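Local coordinates for protein isomaltodextranase (Arthrobacter globiformis, PDB 5AWO) that hydrolyses alpha-1,6-glucosidic linkages in dextran-like polysaccharides, releasing successive isomaltose units from the non-reducing ends of the chains, at residues Phe518-Pro523 / Asn587-Gly592. Residues are numbered along the deposited sequence; the frame is centred on the assembly and turned at random.
Sequences FAVQVP and NLVTIG
Residues 518-522 and 587-592 run as neighbouring antiparallel strands, their directions 140° apart and their axes 4.7 Å at closest approach. Phe518 with Val589 and Val520 with Asn587 form hydrogen-bonded pairs, each closed by two N-H...O bonds; Phe518 N to Val589 O measures 2.8 Å, its donor lying above the carbonyl plane, whereas the other three bonds run nearly along their C=O axes. Between them sits the non-hydrogen-bonded pair Ala519-Leu588, where Leu588 CA makes a CA-H...O contact of 3.4 Å with Phe518 O.

On the face of Phe518, Val520, Asn587 and Val589, Val520 CG2, which sits between its own backbone N and carbonyl carbon, meets Asn587 CB at 3.6 Å and Val589 CG2 at 3.9 Å. Phe518 points its CG anti to its carbonyl carbon (chi1 -58°), which sets the ring alongside Ile591, with Ile591 CG2 at the ring edge, 4.1 Å from Phe518 CE2. Val522 CG2 packs against the amide of Asn587, whose ND2 is hydrogen-bonded to Asp583 O. On the other face, Leu588 CD1 reaches Ala519 CB at 3.9 Å.

Phe518 and Ile591 both touch Leu603 of strand 601-609, and Val589 meets Ile580 and Leu582 of strand 574-582. These apolar side chains thus join the two facing antiparallel sheets across the buried interior of the beta-sandwich (jelly-roll) fold of the CBM35 carbohydrate-binding module.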
ATOM      1  N   PHE A 518       7.689 -13.345  -2.971  1.00 18.57           N
ATOM      2  CA  PHE A 518       8.557 -13.281  -1.795  1.00 18.50           C
ATOM      3  C   PHE A 518       9.667 -12.290  -2.068  1.00 19.82           C
ATOM      4  O   PHE A 518      10.239 -12.260  -3.166  1.00 20.81           O
ATOM      5  CB  PHE A 518       9.224 -14.638  -1.509  1.00 18.74           C
ATOM      6  CG  PHE A 518       8.270 -15.765  -1.287  1.00 18.83           C
ATOM      7  CD1 PHE A 518       7.819 -16.081  -0.011  1.00 20.26           C
ATOM      8  CD2 PHE A 518       7.867 -16.563  -2.353  1.00 21.69           C
ATOM      9  CE1 PHE A 518       6.970 -17.143   0.208  1.00 20.35           C
ATOM     10  CE2 PHE A 518       7.011 -17.620  -2.145  1.00 20.58           C
ATOM     11  CZ  PHE A 518       6.555 -17.921  -0.871  1.00 21.69           C
ATOM     12  N   ALA A 519      10.022 -11.491  -1.064  1.00 19.27           N
ATOM     13  CA  ALA A 519      11.206 -10.677  -1.131  1.00 19.60           C
ATOM     14  C   ALA A 519      12.315 -11.375  -0.388  1.00 19.89           C
ATOM     15  O   ALA A 519      12.143 -11.776   0.744  1.00 19.60           O
ATOM     16  CB  ALA A 519      10.958  -9.315  -0.512  1.00 19.76           C
ATOM     17  N   VAL A 520      13.473 -11.492  -1.028  1.00 22.12           N
ATOM     18  CA  VAL A 520      14.595 -12.198  -0.427  1.00 23.55           C
ATOM     19  C   VAL A 520      15.852 -11.345  -0.589  1.00 25.55           C
ATOM     20  O   VAL A 520      16.060 -10.726  -1.625  1.00 27.88           O
ATOM     21  CB  VAL A 520      14.804 -13.608  -1.057  1.00 23.79           C
ATOM     22  CG1 VAL A 520      13.521 -14.411  -1.066  1.00 23.75           C
ATOM     23  CG2 VAL A 520      15.359 -13.510  -2.455  1.00 25.96           C
ATOM     24  N   GLN A 521      16.673 -11.323   0.455  1.00 26.86           N
ATOM     25  CA  GLN A 521      17.924 -10.565   0.457  1.00 29.12           C
ATOM     26  C   GLN A 521      19.081 -11.573   0.553  1.00 30.86           C
ATOM     27  O   GLN A 521      19.055 -12.452   1.413  1.00 30.73           O
ATOM     28  CB  GLN A 521      17.943  -9.587   1.636  1.00 29.31           C
ATOM     29  CG  GLN A 521      18.983  -8.469   1.550  1.00 30.56           C
ATOM     30  CD  GLN A 521      18.509  -7.222   0.811  1.00 31.70           C
ATOM     31  OE1 GLN A 521      17.349  -7.118   0.431  1.00 32.44           O
ATOM     32  NE2 GLN A 521      19.420  -6.279   0.590  1.00 32.74           N
ATOM     33  N   VAL A 522      20.039 -11.470  -0.372  1.00 35.00           N
ATOM     34  CA  VAL A 522      21.263 -12.309  -0.359  1.00 37.17           C
ATOM     35  C   VAL A 522      22.517 -11.440  -0.539  1.00 35.96           C
ATOM     36  O   VAL A 522      22.434 -10.324  -1.030  1.00 36.67           O
ATOM     37  CB  VAL A 522      21.255 -13.415  -1.454  1.00 38.71           C
ATOM     38  CG1 VAL A 522      20.229 -14.491  -1.138  1.00 39.04           C
ATOM     39  CG2 VAL A 522      21.013 -12.826  -2.821  1.00 39.37           C
ATOM     40  N   PRO A 523      23.697 -11.964  -0.154  1.00 42.00           N
ATOM     41  CA  PRO A 523      24.951 -11.171  -0.165  1.00 41.57           C
ATOM     42  C   PRO A 523      25.713 -10.909  -1.488  1.00 40.43           C
ATOM     43  O   PRO A 523      26.464  -9.942  -1.528  1.00 40.03           O
ATOM     44  CB  PRO A 523      25.853 -11.925   0.820  1.00 42.42           C
ATOM     45  CG  PRO A 523      25.303 -13.302   0.891  1.00 42.70           C
ATOM     46  CD  PRO A 523      23.826 -13.184   0.657  1.00 40.89           C
ATOM     47  N   ASN A 587      15.910  -9.384  -4.026  1.00 23.05           N
ATOM     48  CA  ASN A 587      15.321 -10.089  -5.151  1.00 24.64           C
ATOM     49  C   ASN A 587      13.858 -10.338  -4.850  1.00 21.92           C
ATOM     50  O   ASN A 587      13.506 -10.645  -3.705  1.00 21.66           O
ATOM     51  CB  ASN A 587      16.015 -11.452  -5.378  1.00 27.58           C
ATOM     52  CG  ASN A 587      17.482 -11.311  -5.720  1.00 30.68           C
ATOM     53  OD1 ASN A 587      17.862 -11.183  -6.903  1.00 32.31           O
ATOM     54  ND2 ASN A 587      18.314 -11.280  -4.685  1.00 30.22           N
ATOM     55  N   LEU A 588      13.022 -10.249  -5.876  1.00 21.60           N
ATOM     56  CA  LEU A 588      11.641 -10.688  -5.772  1.00 20.35           C
ATOM     57  C   LEU A 588      11.504 -12.047  -6.435  1.00 19.94           C
ATOM     58  O   LEU A 588      11.753 -12.164  -7.650  1.00 22.00           O
ATOM     59  CB  LEU A 588      10.690  -9.682  -6.421  1.00 19.30           C
ATOM     60  CG  LEU A 588      10.531  -8.315  -5.734  1.00 19.56           C
ATOM     61  CD1 LEU A 588      10.162  -8.481  -4.264  1.00 19.52           C
ATOM     62  CD2 LEU A 588      11.751  -7.422  -5.861  1.00 20.57           C
ATOM     63  N   VAL A 589      11.153 -13.053  -5.654  1.00 20.49           N
ATOM     64  CA  VAL A 589      10.985 -14.413  -6.162  1.00 21.39           C
ATOM     65  C   VAL A 589       9.496 -14.650  -6.227  1.00 22.39           C
ATOM     66  O   VAL A 589       8.812 -14.667  -5.188  1.00 21.74           O
ATOM     67  CB  VAL A 589      11.698 -15.450  -5.266  1.00 23.30           C
ATOM     68  CG1 VAL A 589      11.454 -16.862  -5.777  1.00 24.30           C
ATOM     69  CG2 VAL A 589      13.195 -15.168  -5.218  1.00 23.29           C
ATOM     70  N   THR A 590       8.993 -14.804  -7.447  1.00 20.26           N
ATOM     71  CA  THR A 590       7.584 -15.005  -7.721  1.00 21.11           C
ATOM     72  C   THR A 590       7.349 -16.389  -8.316  1.00 23.41           C
ATOM     73  O   THR A 590       8.031 -16.784  -9.277  1.00 25.69           O
ATOM     74  CB  THR A 590       7.050 -13.886  -8.630  1.00 21.50           C
ATOM     75  OG1 THR A 590       7.137 -12.637  -7.904  1.00 21.41           O
ATOM     76  CG2 THR A 590       5.617 -14.110  -9.069  1.00 20.31           C
ATOM     77  N   ILE A 591       6.385 -17.086  -7.742  1.00 22.28           N
ATOM     78  CA  ILE A 591       5.938 -18.417  -8.181  1.00 22.36           C
ATOM     79  C   ILE A 591       4.457 -18.335  -8.488  1.00 23.47           C
ATOM     80  O   ILE A 591       3.684 -17.867  -7.651  1.00 22.53           O
ATOM     81  CB  ILE A 591       6.236 -19.530  -7.136  1.00 23.98           C
ATOM     82  CG1 ILE A 591       5.653 -20.876  -7.594  1.00 24.51           C
ATOM     83  CG2 ILE A 591       5.722 -19.166  -5.740  1.00 23.62           C
ATOM     84  CD1 ILE A 591       6.186 -22.085  -6.830  1.00 25.13           C
ATOM     85  N   GLY A 592       4.048 -18.770  -9.687  1.00 22.11           N
ATOM     86  CA  GLY A 592       2.661 -18.692 -10.091  1.00 22.05           C
ATOM     87  C   GLY A 592       2.299 -19.702 -11.161  1.00 22.48           C
ATOM     88  O   GLY A 592       3.178 -20.361 -11.702  1.00 25.01           O
TER